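Local structure of putative ArsC family related protein (Bacteroides fragilis, 3GKX) at residues Gln18-Trp23 with Val109-Glu114; Lys59-Asn62 with Val67-Glu70. The protein is of unknown function but, as a member of the ArsC family with a thioredoxin-like fold, may be related to arsenate reductases. One frame throughout, in Å; residues are numbered along the deposited sequence. Where two conformers were deposited one is given.

Interaction 1 of 2, residues Gln18-Trp23 with Val109-Glu114; sequences QKAKKW and VGFKPE
Phe111 lays one face of its ring against the flank of the helix that carries Ala20. The CA of Ala20 stands 3.7 Å from the ring centroid and 12° off the normal, a CH-pi contact almost over the middle of the ring, while the methyl CB of Ala20 touches Phe111 CD1 at 3.6 Å. A flat ring can come this close because alanine raises only a methyl above the helix surface. One turn further on, Trp23 meets the tip of the same ring: its CB lies 3.5 Å from Phe111 CZ. The indole meets the phenyl ring obliquely, the centroid of its five-membered ring 5.5 Å from that of the phenyl ring and the planes inclined at 58°. Lys19 adds the aliphatic base of its side chain, with CB 4.1 Å from Phe111 CD2; the rest of the chain bends off from the ring, as suits a lysine on an exposed part of the helix. In Phe111 the CG lies anti to the backbone N (chi1 -179°), which extends the ring from the loop toward the helix. The contact belongs to a thioredoxin-type fold: helix 15-26 follows strand 7-10, and Ala20 also touches Phe8 of that strand, so this small residue is shared between the sheet and the loop leaving edge strand 107-109. Cys14 just before the helix and Cys17 in its first turn have the spacing of a thioredoxin-type CxxC, although no redox role is established here. On the opposite face of the phenyl ring sits CD of Pro113, 4.1 Å above the plane, so the ring is sandwiched between helix 15-26 and the first turn of helix 113-116. Trp116 from that short helix packs edge-to-face with Phe111. Gly110, whose positive phi is easily borne without a side chain, turns the chain out of the strand.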
ATOM      1  N   GLN B  18      20.350  -0.721 -12.363  1.00 30.30           N
ATOM      2  CA  GLN B  18      21.065  -0.046 -13.441  1.00 29.30           C
ATOM      3  C   GLN B  18      20.124   0.800 -14.295  1.00 28.80           C
ATOM      4  O   GLN B  18      20.406   1.973 -14.559  1.00 28.28           O
ATOM      5  CB  GLN B  18      21.762  -1.095 -14.294  1.00 29.28           C
ATOM      6  CG  GLN B  18      22.467  -2.142 -13.446  1.00 29.93           C
ATOM      7  CD  GLN B  18      23.026  -3.294 -14.247  1.00 30.39           C
ATOM      8  OE1 GLN B  18      22.334  -3.902 -15.072  1.00 29.38           O
ATOM      9  NE2 GLN B  18      24.289  -3.616 -13.996  1.00 30.98           N
ATOM     10  N   LYS B  19      19.004   0.196 -14.702  1.00 28.61           N
ATOM     11  CA  LYS B  19      17.957   0.887 -15.462  1.00 28.80           C
ATOM     12  C   LYS B  19      17.474   2.149 -14.711  1.00 28.89           C
ATOM     13  O   LYS B  19      17.443   3.237 -15.281  1.00 29.40           O
ATOM     14  CB  LYS B  19      16.786  -0.073 -15.766  1.00 28.89           C
ATOM     15  CG  LYS B  19      17.041  -1.067 -16.919  1.00 30.11           C
ATOM     16  CD  LYS B  19      16.090  -2.267 -16.850  1.00 30.54           C
ATOM     17  CE  LYS B  19      15.723  -2.791 -18.221  1.00 30.67           C
ATOM     18  NZ  LYS B  19      14.503  -2.163 -18.820  1.00 30.92           N
ATOM     19  N   ALA B  20      17.137   2.001 -13.429  1.00 28.36           N
ATOM     20  CA  ALA B  20      16.617   3.105 -12.607  1.00 28.20           C
ATOM     21  C   ALA B  20      17.617   4.228 -12.502  1.00 27.89           C
ATOM     22  O   ALA B  20      17.254   5.412 -12.628  1.00 28.24           O
ATOM     23  CB  ALA B  20      16.282   2.611 -11.197  1.00 28.15           C
ATOM     24  N   LYS B  21      18.867   3.836 -12.238  1.00 26.08           N
ATOM     25  CA  LYS B  21      19.946   4.760 -12.088  1.00 25.29           C
ATOM     26  C   LYS B  21      20.113   5.503 -13.431  1.00 24.99           C
ATOM     27  O   LYS B  21      20.175   6.734 -13.443  1.00 24.32           O
ATOM     28  CB  LYS B  21      21.209   4.006 -11.684  1.00 25.50           C
ATOM     29  CG  LYS B  21      22.514   4.800 -11.856  1.00 27.15           C
ATOM     30  CD  LYS B  21      23.639   3.864 -12.294  1.00 31.76           C
ATOM     31  CE  LYS B  21      24.988   4.572 -12.411  1.00 33.71           C
ATOM     32  NZ  LYS B  21      25.640   4.642 -11.065  1.00 36.67           N
ATOM     33  N   LYS B  22      20.157   4.763 -14.553  1.00 23.88           N
ATOM     34  CA  LYS B  22      20.161   5.399 -15.879  1.00 23.68           C
ATOM     35  C   LYS B  22      19.044   6.452 -16.023  1.00 23.37           C
ATOM     36  O   LYS B  22      19.311   7.581 -16.426  1.00 22.55           O
ATOM     37  CB  LYS B  22      20.119   4.368 -17.034  1.00 23.64           C
ATOM     38  CG  LYS B  22      21.439   3.672 -17.344  1.00 23.56           C
ATOM     39  CD  LYS B  22      21.231   2.623 -18.436  1.00 23.68           C
ATOM     40  CE  LYS B  22      22.086   1.401 -18.215  1.00 24.03           C
ATOM     41  NZ  LYS B  22      21.363   0.117 -18.538  1.00 23.47           N
ATOM     42  N   TRP B  23      17.814   6.084 -15.655  1.00 23.77           N
ATOM     43  CA  TRP B  23      16.684   7.015 -15.629  1.00 24.53           C
ATOM     44  C   TRP B  23      16.886   8.259 -14.741  1.00 25.15           C
ATOM     45  O   TRP B  23      16.596   9.376 -15.178  1.00 25.88           O
ATOM     46  CB  TRP B  23      15.381   6.285 -15.264  1.00 25.13           C
ATOM     47  CG  TRP B  23      14.136   7.119 -15.420  1.00 25.10           C
ATOM     48  CD1 TRP B  23      13.298   7.127 -16.479  1.00 23.96           C
ATOM     49  CD2 TRP B  23      13.611   8.072 -14.480  1.00 24.72           C
ATOM     50  NE1 TRP B  23      12.278   8.026 -16.275  1.00 24.41           N
ATOM     51  CE2 TRP B  23      12.448   8.623 -15.055  1.00 25.35           C
ATOM     52  CE3 TRP B  23      14.034   8.537 -13.232  1.00 25.38           C
ATOM     53  CZ2 TRP B  23      11.672   9.591 -14.403  1.00 26.87           C
ATOM     54  CZ3 TRP B  23      13.275   9.516 -12.584  1.00 25.16           C
ATOM     55  CH2 TRP B  23      12.108  10.026 -13.166  1.00 26.01           C
ATOM     56  N   VAL B 109       9.275   1.985  -4.708  1.00 26.27           N
ATOM     57  CA  VAL B 109       9.807   0.662  -4.522  1.00 27.37           C
ATOM     58  C   VAL B 109       9.932  -0.041  -5.870  1.00 27.54           C
ATOM     59  O   VAL B 109       8.963  -0.154  -6.613  1.00 28.41           O
ATOM     60  CB  VAL B 109       8.878  -0.137  -3.594  1.00 28.04           C
ATOM     61  CG1 VAL B 109       9.463  -1.528  -3.328  1.00 28.80           C
ATOM     62  CG2 VAL B 109       8.612   0.651  -2.299  1.00 26.71           C
ATOM     63  N   GLY B 110      11.130  -0.497  -6.201  1.00 28.31           N
ATOM     64  CA  GLY B 110      11.396  -1.026  -7.546  1.00 28.49           C
ATOM     65  C   GLY B 110      11.379   0.094  -8.577  1.00 28.61           C
ATOM     66  O   GLY B 110      11.168   1.261  -8.227  1.00 27.52           O
ATOM     67  N   PHE B 111      11.581  -0.264  -9.847  1.00 28.89           N
ATOM     68  CA  PHE B 111      11.682   0.730 -10.899  1.00 29.31           C
ATOM     69  C   PHE B 111      10.473   0.776 -11.820  1.00 30.19           C
ATOM     70  O   PHE B 111      10.346  -0.034 -12.733  1.00 30.62           O
ATOM     71  CB  PHE B 111      12.955   0.567 -11.718  1.00 29.03           C
ATOM     72  CG  PHE B 111      13.088   1.600 -12.780  1.00 28.76           C
ATOM     73  CD1 PHE B 111      12.957   2.953 -12.461  1.00 29.33           C
ATOM     74  CD2 PHE B 111      13.286   1.235 -14.098  1.00 29.31           C
ATOM     75  CE1 PHE B 111      13.035   3.924 -13.444  1.00 28.84           C
ATOM     76  CE2 PHE B 111      13.385   2.197 -15.089  1.00 27.93           C
ATOM     77  CZ  PHE B 111      13.253   3.542 -14.760  1.00 29.47           C
ATOM     78  N   LYS B 112       9.591   1.743 -11.583  1.00 31.04           N
ATOM     79  CA  LYS B 112       8.396   1.924 -12.409  1.00 31.46           C
ATOM     80  C   LYS B 112       8.387   3.362 -12.940  1.00 31.61           C
ATOM     81  O   LYS B 112       7.934   4.282 -12.239  1.00 31.73           O
ATOM     82  CB  LYS B 112       7.103   1.604 -11.620  1.00 31.87           C
ATOM     83  CG  LYS B 112       7.122   0.341 -10.723  1.00 31.10           C
ATOM     84  CD  LYS B 112       7.378  -0.973 -11.515  1.00 32.30           C
ATOM     85  CE  LYS B 112       6.279  -1.275 -12.553  1.00 32.22           C
ATOM     86  NZ  LYS B 112       6.616  -2.422 -13.478  1.00 32.13           N
ATOM     87  N   PRO B 113       8.894   3.563 -14.177  1.00 31.52           N
ATOM     88  CA  PRO B 113       9.061   4.895 -14.757  1.00 31.51           C
ATOM     89  C   PRO B 113       7.806   5.749 -14.611  1.00 31.62           C
ATOM     90  O   PRO B 113       7.897   6.950 -14.367  1.00 31.70           O
ATOM     91  CB  PRO B 113       9.335   4.600 -16.233  1.00 31.61           C
ATOM     92  CG  PRO B 113       9.918   3.240 -16.243  1.00 31.78           C
ATOM     93  CD  PRO B 113       9.221   2.501 -15.150  1.00 31.79           C
ATOM     94  N   GLU B 114       6.640   5.119 -14.749  1.00 31.89           N
ATOM     95  CA  GLU B 114       5.363   5.812 -14.610  1.00 31.77           C
ATOM     96  C   GLU B 114       5.305   6.480 -13.234  1.00 31.44           C
ATOM     97  O   GLU B 114       4.835   7.607 -13.098  1.00 31.22           O
ATOM     98  CB  GLU B 114       4.183   4.838 -14.827  1.00 31.37           C
TER

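Interaction 2 of 2, residues Lys59-Asn62 with Val67-Glu70; sequences KFFN and VYKE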
ATOM      1  N   LYS B  59       5.427  -6.007  -0.318  1.00 23.00           N
ATOM      2  CA  LYS B  59       5.972  -5.397  -1.542  1.00 22.46           C
ATOM      3  C   LYS B  59       7.407  -4.912  -1.370  1.00 22.24           C
ATOM      4  O   LYS B  59       8.068  -4.535  -2.340  1.00 22.68           O
ATOM      5  CB  LYS B  59       5.113  -4.229  -2.043  1.00 23.23           C
ATOM      6  CG  LYS B  59       3.689  -4.561  -2.534  1.00 23.24           C
ATOM      7  CD  LYS B  59       3.711  -5.608  -3.597  1.00 27.45           C
ATOM      8  CE  LYS B  59       2.849  -5.233  -4.779  1.00 29.03           C
ATOM      9  NZ  LYS B  59       3.210  -6.163  -5.925  1.00 32.39           N
ATOM     10  N   PHE B  60       7.882  -4.900  -0.139  1.00 21.34           N
ATOM     11  CA  PHE B  60       9.272  -4.519   0.135  1.00 21.11           C
ATOM     12  C   PHE B  60      10.187  -5.721   0.138  1.00 21.25           C
ATOM     13  O   PHE B  60      11.356  -5.601   0.508  1.00 22.15           O
ATOM     14  CB  PHE B  60       9.375  -3.799   1.472  1.00 20.62           C
ATOM     15  CG  PHE B  60       9.028  -2.335   1.385  1.00 22.65           C
ATOM     16  CD1 PHE B  60      10.028  -1.355   1.522  1.00 22.41           C
ATOM     17  CD2 PHE B  60       7.703  -1.931   1.130  1.00 20.48           C
ATOM     18  CE1 PHE B  60       9.706   0.022   1.430  1.00 22.44           C
ATOM     19  CE2 PHE B  60       7.395  -0.587   1.036  1.00 22.10           C
ATOM     20  CZ  PHE B  60       8.401   0.391   1.193  1.00 22.45           C
ATOM     21  N   PHE B  61       9.659  -6.885  -0.255  1.00 20.57           N
ATOM     22  CA  PHE B  61      10.486  -8.065  -0.367  1.00 20.06           C
ATOM     23  C   PHE B  61      11.038  -8.269  -1.773  1.00 20.01           C
ATOM     24  O   PHE B  61      10.345  -8.113  -2.771  1.00 18.85           O
ATOM     25  CB  PHE B  61       9.784  -9.321   0.203  1.00 19.60           C
ATOM     26  CG  PHE B  61       9.826  -9.394   1.721  1.00 19.20           C
ATOM     27  CD1 PHE B  61      10.843 -10.090   2.371  1.00 18.08           C
ATOM     28  CD2 PHE B  61       8.880  -8.716   2.501  1.00 18.67           C
ATOM     29  CE1 PHE B  61      10.890 -10.138   3.778  1.00 18.20           C
ATOM     30  CE2 PHE B  61       8.916  -8.757   3.905  1.00 16.54           C
ATOM     31  CZ  PHE B  61       9.922  -9.463   4.539  1.00 19.68           C
ATOM     32  N   ASN B  62      12.324  -8.574  -1.811  1.00 21.02           N
ATOM     33  CA  ASN B  62      13.032  -9.025  -3.020  1.00 22.56           C
ATOM     34  C   ASN B  62      12.667 -10.495  -3.395  1.00 22.75           C
ATOM     35  O   ASN B  62      13.360 -11.425  -3.027  1.00 23.03           O
ATOM     36  CB  ASN B  62      14.534  -8.817  -2.782  1.00 22.09           C
ATOM     37  CG  ASN B  62      15.404  -9.350  -3.895  1.00 24.12           C
ATOM     38  OD1 ASN B  62      15.050  -9.291  -5.074  1.00 25.28           O
ATOM     39  ND2 ASN B  62      16.580  -9.855  -3.521  1.00 24.51           N
ATOM     40  N   VAL B  67      17.869 -15.482  -0.980  1.00 25.87           N
ATOM     41  CA  VAL B  67      17.704 -15.524   0.483  1.00 25.90           C
ATOM     42  C   VAL B  67      16.223 -15.674   0.817  1.00 26.43           C
ATOM     43  O   VAL B  67      15.841 -16.469   1.685  1.00 26.27           O
ATOM     44  CB  VAL B  67      18.345 -14.295   1.192  1.00 26.16           C
ATOM     45  CG1 VAL B  67      18.015 -14.297   2.699  1.00 24.59           C
ATOM     46  CG2 VAL B  67      19.904 -14.264   0.947  1.00 25.54           C
ATOM     47  N   TYR B  68      15.400 -14.909   0.105  1.00 26.03           N
ATOM     48  CA  TYR B  68      13.968 -15.131   0.077  1.00 26.37           C
ATOM     49  C   TYR B  68      13.567 -16.600  -0.175  1.00 26.03           C
ATOM     50  O   TYR B  68      12.704 -17.148   0.526  1.00 25.33           O
ATOM     51  CB  TYR B  68      13.362 -14.278  -1.025  1.00 26.56           C
ATOM     52  CG  TYR B  68      11.878 -14.124  -0.914  1.00 27.89           C
ATOM     53  CD1 TYR B  68      11.326 -13.085  -0.181  1.00 31.26           C
ATOM     54  CD2 TYR B  68      11.026 -15.009  -1.551  1.00 30.31           C
ATOM     55  CE1 TYR B  68       9.959 -12.932  -0.094  1.00 32.05           C
ATOM     56  CE2 TYR B  68       9.672 -14.878  -1.467  1.00 31.37           C
ATOM     57  CZ  TYR B  68       9.143 -13.844  -0.741  1.00 33.45           C
ATOM     58  OH  TYR B  68       7.780 -13.721  -0.676  1.00 36.74           O
ATOM     59  N   LYS B  69      14.182 -17.195  -1.201  1.00 25.70           N
ATOM     60  CA  LYS B  69      13.878 -18.545  -1.684  1.00 25.94           C
ATOM     61  C   LYS B  69      14.116 -19.581  -0.582  1.00 25.86           C
ATOM     62  O   LYS B  69      13.206 -20.327  -0.214  1.00 26.16           O
ATOM     63  CB  LYS B  69      14.761 -18.839  -2.909  1.00 25.59           C
ATOM     64  CG  LYS B  69      14.311 -19.943  -3.842  1.00 27.02           C
ATOM     65  CD  LYS B  69      15.548 -20.534  -4.538  1.00 27.44           C
ATOM     66  CE  LYS B  69      15.289 -20.886  -5.984  1.00 27.44           C
ATOM     67  NZ  LYS B  69      15.084 -22.365  -6.136  1.00 29.13           N
ATOM     68  N   GLU B  70      15.326 -19.589  -0.030  0.50 25.85           N
ATOM     69  CA  GLU B  70      15.739 -20.602   0.936  0.50 25.79           C
ATOM     70  C   GLU B  70      15.204 -20.410   2.365  0.50 25.86           C
ATOM     71  O   GLU B  70      15.369 -21.301   3.201  0.50 25.79           O
ATOM     72  CB  GLU B  70      17.260 -20.767   0.909  0.50 25.79           C
ATOM     73  CG  GLU B  70      17.742 -21.662  -0.229  0.50 25.17           C
ATOM     74  CD  GLU B  70      18.891 -21.050  -0.992  0.50 24.89           C
ATOM     75  OE1 GLU B  70      19.176 -19.855  -0.762  0.50 25.24           O
ATOM     76  OE2 GLU B  70      19.504 -21.752  -1.821  0.50 23.25           O
TER
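Where the chain leaves a short 3-10 turn at Phe60, Phe61 and Asn62 run extended past helix 66-70, bringing the CA of Asn62 to 6.9 Å from the CA of Tyr68, with no hydrogen bond across the gap. Tyr68 reaches back from the helix, its CG anti to the backbone N (chi1 -164°), and the CE1 corner of its ring presses on Phe61 CB at 3.6 Å. The two side chains cross at about a right angle, and Phe61 CG lies in the plane of the tyrosine ring, at its edge; Phe61 CD1 is 3.9 Å from the same Tyr68 CE1. At the root of the tyrosine, Tyr68 CB packs against the carbonyl O of Asn62 at 3.5 Å, a van der Waals contact. Phenylalanine suits its buried place, where Leu88 and Leu89 of helix 82-89 and Leu73 and Leu77 also meet its side chain. Tyr68 touches Leu73 and Leu77 as well; tyrosine is consistent with a partly exposed place, its ring packed and its hydroxyl beyond the contact with Phe61. The side-chain nitrogen of Asn62 is used elsewhere: ND2 donates to Lys94 O, and the backbone of Asn62 bonds with Leu95. Phe61 and Tyr68 thus pack in the mainly helical region inserted between strands 32-35 and 100-102 of the thioredoxin-like sheet, as in ArsC relatives.

How the interactions relate
From the N terminus, strand 7-10 leads into helix 15-26, which supplies the first half of interaction 1. The chain then passes strand 32-35 and helix 43-53 before reaching 59-62, where interaction 2 begins; with only four residues between, 67-70 closes that small loop. Helices 73-76 and 82-89 and strands 100-102 and 107-109 follow, and 109-114 completes interaction 1, so interaction 2 is nested within its much longer loop. Interaction 2 ties 59-62 to helix 66-70 within the helical region; interaction 1 joins helix 15-26 to the loop after edge strand 107-109. Their centres are about 19 Å apart, yet the segments themselves touch, Val109 CG2 packing on Phe60 CZ at 3.5 Å.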